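Local coordinates for conserved hypothetical protein (Bacteroides thetaiotaomicron, PDB 2FB6) that is of unknown function but folds as a small alpha/beta domain with a parallel five-stranded sheet flanked by helices, at residues L10-T15 and M28-S33. Numbering follows the deposited sequence. Where two conformers were deposited one is given.
Sequences LTILWT and MYALNS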
ATOM      1  N   LEU A  10       1.953   3.973  10.207  1.00 11.30           N
ATOM      2  CA  LEU A  10       1.643   4.873   9.090  1.00 12.24           C
ATOM      3  C   LEU A  10       0.858   4.119   8.032  1.00 11.41           C
ATOM      4  O   LEU A  10       1.216   3.001   7.681  1.00 11.19           O
ATOM      5  CB  LEU A  10       2.935   5.388   8.445  1.00 12.20           C
ATOM      6  CG  LEU A  10       2.774   6.306   7.218  1.00 13.98           C
ATOM      7  CD1 LEU A  10       2.019   7.589   7.576  1.00 15.52           C
ATOM      8  CD2 LEU A  10       4.140   6.584   6.595  1.00 15.68           C
ATOM      9  N   THR A  11      -0.193   4.746   7.510  1.00 11.58           N
ATOM     10  CA  THR A  11      -0.943   4.210   6.377  1.00 11.59           C
ATOM     11  C   THR A  11      -0.748   5.124   5.176  1.00 11.23           C
ATOM     12  O   THR A  11      -0.775   6.356   5.296  1.00 12.79           O
ATOM     13  CB  THR A  11      -2.408   4.064   6.741  1.00 12.32           C
ATOM     14  OG1 THR A  11      -2.494   3.020   7.716  1.00 14.16           O
ATOM     15  CG2 THR A  11      -3.260   3.673   5.530  1.00 13.22           C
ATOM     16  N   ILE A  12      -0.504   4.516   4.018  1.00 11.10           N
ATOM     17  CA  ILE A  12      -0.444   5.289   2.797  1.00 11.71           C
ATOM     18  C   ILE A  12      -1.574   4.812   1.904  1.00 11.25           C
ATOM     19  O   ILE A  12      -1.640   3.627   1.590  1.00 11.93           O
ATOM     20  CB  ILE A  12       0.912   5.111   2.075  1.00 11.86           C
ATOM     21  CG1 ILE A  12       2.059   5.617   2.971  1.00 12.43           C
ATOM     22  CG2 ILE A  12       0.905   5.860   0.718  1.00 12.54           C
ATOM     23  CD1 ILE A  12       3.451   5.229   2.490  1.00 14.30           C
ATOM     24  N   LEU A  13      -2.461   5.731   1.518  1.00 10.32           N
ATOM     25  CA  LEU A  13      -3.452   5.436   0.494  1.00 11.00           C
ATOM     26  C   LEU A  13      -2.824   5.784  -0.854  1.00 11.19           C
ATOM     27  O   LEU A  13      -2.650   6.959  -1.196  1.00 11.99           O
ATOM     28  CB  LEU A  13      -4.715   6.251   0.744  1.00 11.04           C
ATOM     29  CG  LEU A  13      -5.855   6.128  -0.275  1.00 11.37           C
ATOM     30  CD1 LEU A  13      -6.354   4.690  -0.429  1.00 12.97           C
ATOM     31  CD2 LEU A  13      -6.990   7.050   0.119  1.00 12.30           C
ATOM     32  N   TRP A  14      -2.440   4.755  -1.597  1.00 11.34           N
ATOM     33  CA  TRP A  14      -1.720   4.929  -2.845  1.00 11.54           C
ATOM     34  C   TRP A  14      -2.720   4.856  -4.001  1.00 11.64           C
ATOM     35  O   TRP A  14      -3.200   3.778  -4.358  1.00 11.23           O
ATOM     36  CB  TRP A  14      -0.652   3.831  -2.935  1.00 11.80           C
ATOM     37  CG  TRP A  14       0.088   3.733  -4.222  1.00 12.05           C
ATOM     38  CD1 TRP A  14       0.011   4.578  -5.300  1.00 11.91           C
ATOM     39  CD2 TRP A  14       1.058   2.742  -4.555  1.00 11.91           C
ATOM     40  NE1 TRP A  14       0.853   4.134  -6.305  1.00 11.30           N
ATOM     41  CE2 TRP A  14       1.514   3.016  -5.868  1.00 12.15           C
ATOM     42  CE3 TRP A  14       1.596   1.645  -3.868  1.00 13.67           C
ATOM     43  CZ2 TRP A  14       2.470   2.224  -6.510  1.00 12.72           C
ATOM     44  CZ3 TRP A  14       2.544   0.836  -4.518  1.00 12.87           C
ATOM     45  CH2 TRP A  14       2.970   1.135  -5.823  1.00 13.22           C
ATOM     46  N   THR A  15      -3.036   6.018  -4.571  1.00 12.44           N
ATOM     47  CA  THR A  15      -3.946   6.090  -5.721  1.00 12.94           C
ATOM     48  C   THR A  15      -3.214   6.442  -7.004  1.00 13.00           C
ATOM     49  O   THR A  15      -3.687   6.119  -8.092  1.00 13.51           O
ATOM     50  CB  THR A  15      -5.082   7.136  -5.530  1.00 13.38           C
ATOM     51  OG1 THR A  15      -4.547   8.457  -5.609  1.00 15.70           O
ATOM     52  CG2 THR A  15      -5.817   6.943  -4.194  1.00 14.24           C
HETATM   53  N   MSE A  28      10.401   5.028  -1.614  1.00 13.31           N
HETATM   54  CA  MSE A  28      11.609   5.378  -0.886  0.50 13.19           C
HETATM   55  C   MSE A  28      11.324   5.695   0.583  1.00 13.50           C
HETATM   56  O   MSE A  28      12.035   5.219   1.492  1.00 13.53           O
HETATM   57  CB  MSE A  28      12.323   6.541  -1.542  0.50 13.72           C
HETATM   58  CG  MSE A  28      13.661   6.767  -0.933  0.50 12.60           C
HETATM   59 SE   MSE A  28      14.508   8.187  -1.854  0.35 13.75          SE
HETATM   60  CE  MSE A  28      13.620   9.719  -0.973  0.50 14.87           C
ATOM     61  N   TYR A  29      10.268   6.460   0.847  1.00 12.29           N
ATOM     62  CA  TYR A  29       9.975   6.787   2.239  1.00 12.02           C
ATOM     63  C   TYR A  29       9.476   5.551   2.997  1.00 11.65           C
ATOM     64  O   TYR A  29       9.877   5.320   4.140  1.00 11.62           O
ATOM     65  CB  TYR A  29       8.970   7.926   2.324  1.00 11.83           C
ATOM     66  CG  TYR A  29       8.651   8.299   3.756  1.00 10.69           C
ATOM     67  CD1 TYR A  29       9.642   8.799   4.615  1.00 10.97           C
ATOM     68  CD2 TYR A  29       7.348   8.167   4.257  1.00 10.79           C
ATOM     69  CE1 TYR A  29       9.343   9.151   5.942  1.00  9.99           C
ATOM     70  CE2 TYR A  29       7.054   8.511   5.569  1.00 12.54           C
ATOM     71  CZ  TYR A  29       8.041   8.995   6.404  1.00 11.77           C
ATOM     72  OH  TYR A  29       7.702   9.309   7.709  1.00 12.16           O
ATOM     73  N   ALA A  30       8.635   4.747   2.360  1.00 12.01           N
ATOM     74  CA  ALA A  30       8.080   3.589   3.045  1.00 11.41           C
ATOM     75  C   ALA A  30       9.187   2.582   3.385  1.00 11.61           C
ATOM     76  O   ALA A  30       9.290   2.089   4.538  1.00 12.38           O
ATOM     77  CB  ALA A  30       6.990   2.945   2.205  1.00 11.64           C
ATOM     78  N   LEU A  31      10.046   2.304   2.407  1.00 11.98           N
ATOM     79  CA  LEU A  31      11.126   1.327   2.618  1.00 12.60           C
ATOM     80  C   LEU A  31      12.104   1.777   3.687  1.00 12.41           C
ATOM     81  O   LEU A  31      12.477   0.999   4.585  1.00 13.08           O
ATOM     82  CB  LEU A  31      11.873   1.031   1.313  1.00 13.02           C
ATOM     83  CG  LEU A  31      11.186   0.023   0.413  1.00 15.03           C
ATOM     84  CD1 LEU A  31      11.725   0.135  -1.000  1.00 17.06           C
ATOM     85  CD2 LEU A  31      11.413  -1.386   0.997  1.00 15.90           C
ATOM     86  N   ASN A  32      12.532   3.034   3.601  1.00 12.19           N
ATOM     87  CA  ASN A  32      13.493   3.539   4.580  1.00 12.26           C
ATOM     88  C   ASN A  32      12.873   3.612   5.965  1.00 12.74           C
ATOM     89  O   ASN A  32      13.518   3.261   6.964  1.00 13.18           O
ATOM     90  CB  ASN A  32      14.048   4.891   4.147  1.00 12.33           C
ATOM     91  CG  ASN A  32      15.199   4.742   3.176  1.00 14.40           C
ATOM     92  OD1 ASN A  32      16.352   4.696   3.589  1.00 18.01           O
ATOM     93  ND2 ASN A  32      14.892   4.632   1.878  1.00 15.55           N
ATOM     94  N   SER A  33      11.618   4.058   6.027  1.00 12.27           N
ATOM     95  CA  SER A  33      10.903   4.116   7.302  1.00 12.73           C
ATOM     96  C   SER A  33      10.853   2.760   7.977  1.00 13.04           C
ATOM     97  O   SER A  33      11.077   2.664   9.200  1.00 12.87           O
ATOM     98  CB  SER A  33       9.470   4.623   7.125  1.00 12.36           C
ATOM     99  OG  SER A  33       9.448   5.994   6.821  1.00 13.73           O
TER
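Leu-10 meets Tyr-29 through a single methyl, its CD2 lying 3.6 Å from CE2 of the tyrosine and coming obliquely to the ring. Both side chains are extended at the first torsion: CG of Leu-10 is anti to its own nitrogen (chi1 178°), which sets the branched end where CD2 meets the ring, and Tyr-29 shares this setting (chi1 -180°), which carries CE2 to the leucine methyl. Ser-33 OG lies over one face of the ring, near its margin, at a height of 3.2 Å above the ring plane, while donating a 2.8 Å hydrogen bond to Tyr-29 O. That carbonyl also accepts the helical bond from Ser-33 N, the two donors arriving from opposite faces of its plane. At the far end of the ring, the hydroxyl is hydrogen-bonded to Trp-39 NE1, which holds that end of the side chain. Two residues along the strand, Ile-12 brings CD1 to 4.2 Å from CB of Ala-30, the residue after Tyr-29, a looser apolar touch; Leu-26 of the same helix also packs on Ile-12. No hydrogen bond crosses between strand and helix. Such apolar contact of an interior parallel strand with the helix that follows it is characteristic of a beta-alpha-beta unit, here strand 9-14, helix 19-36 and strand 41-46.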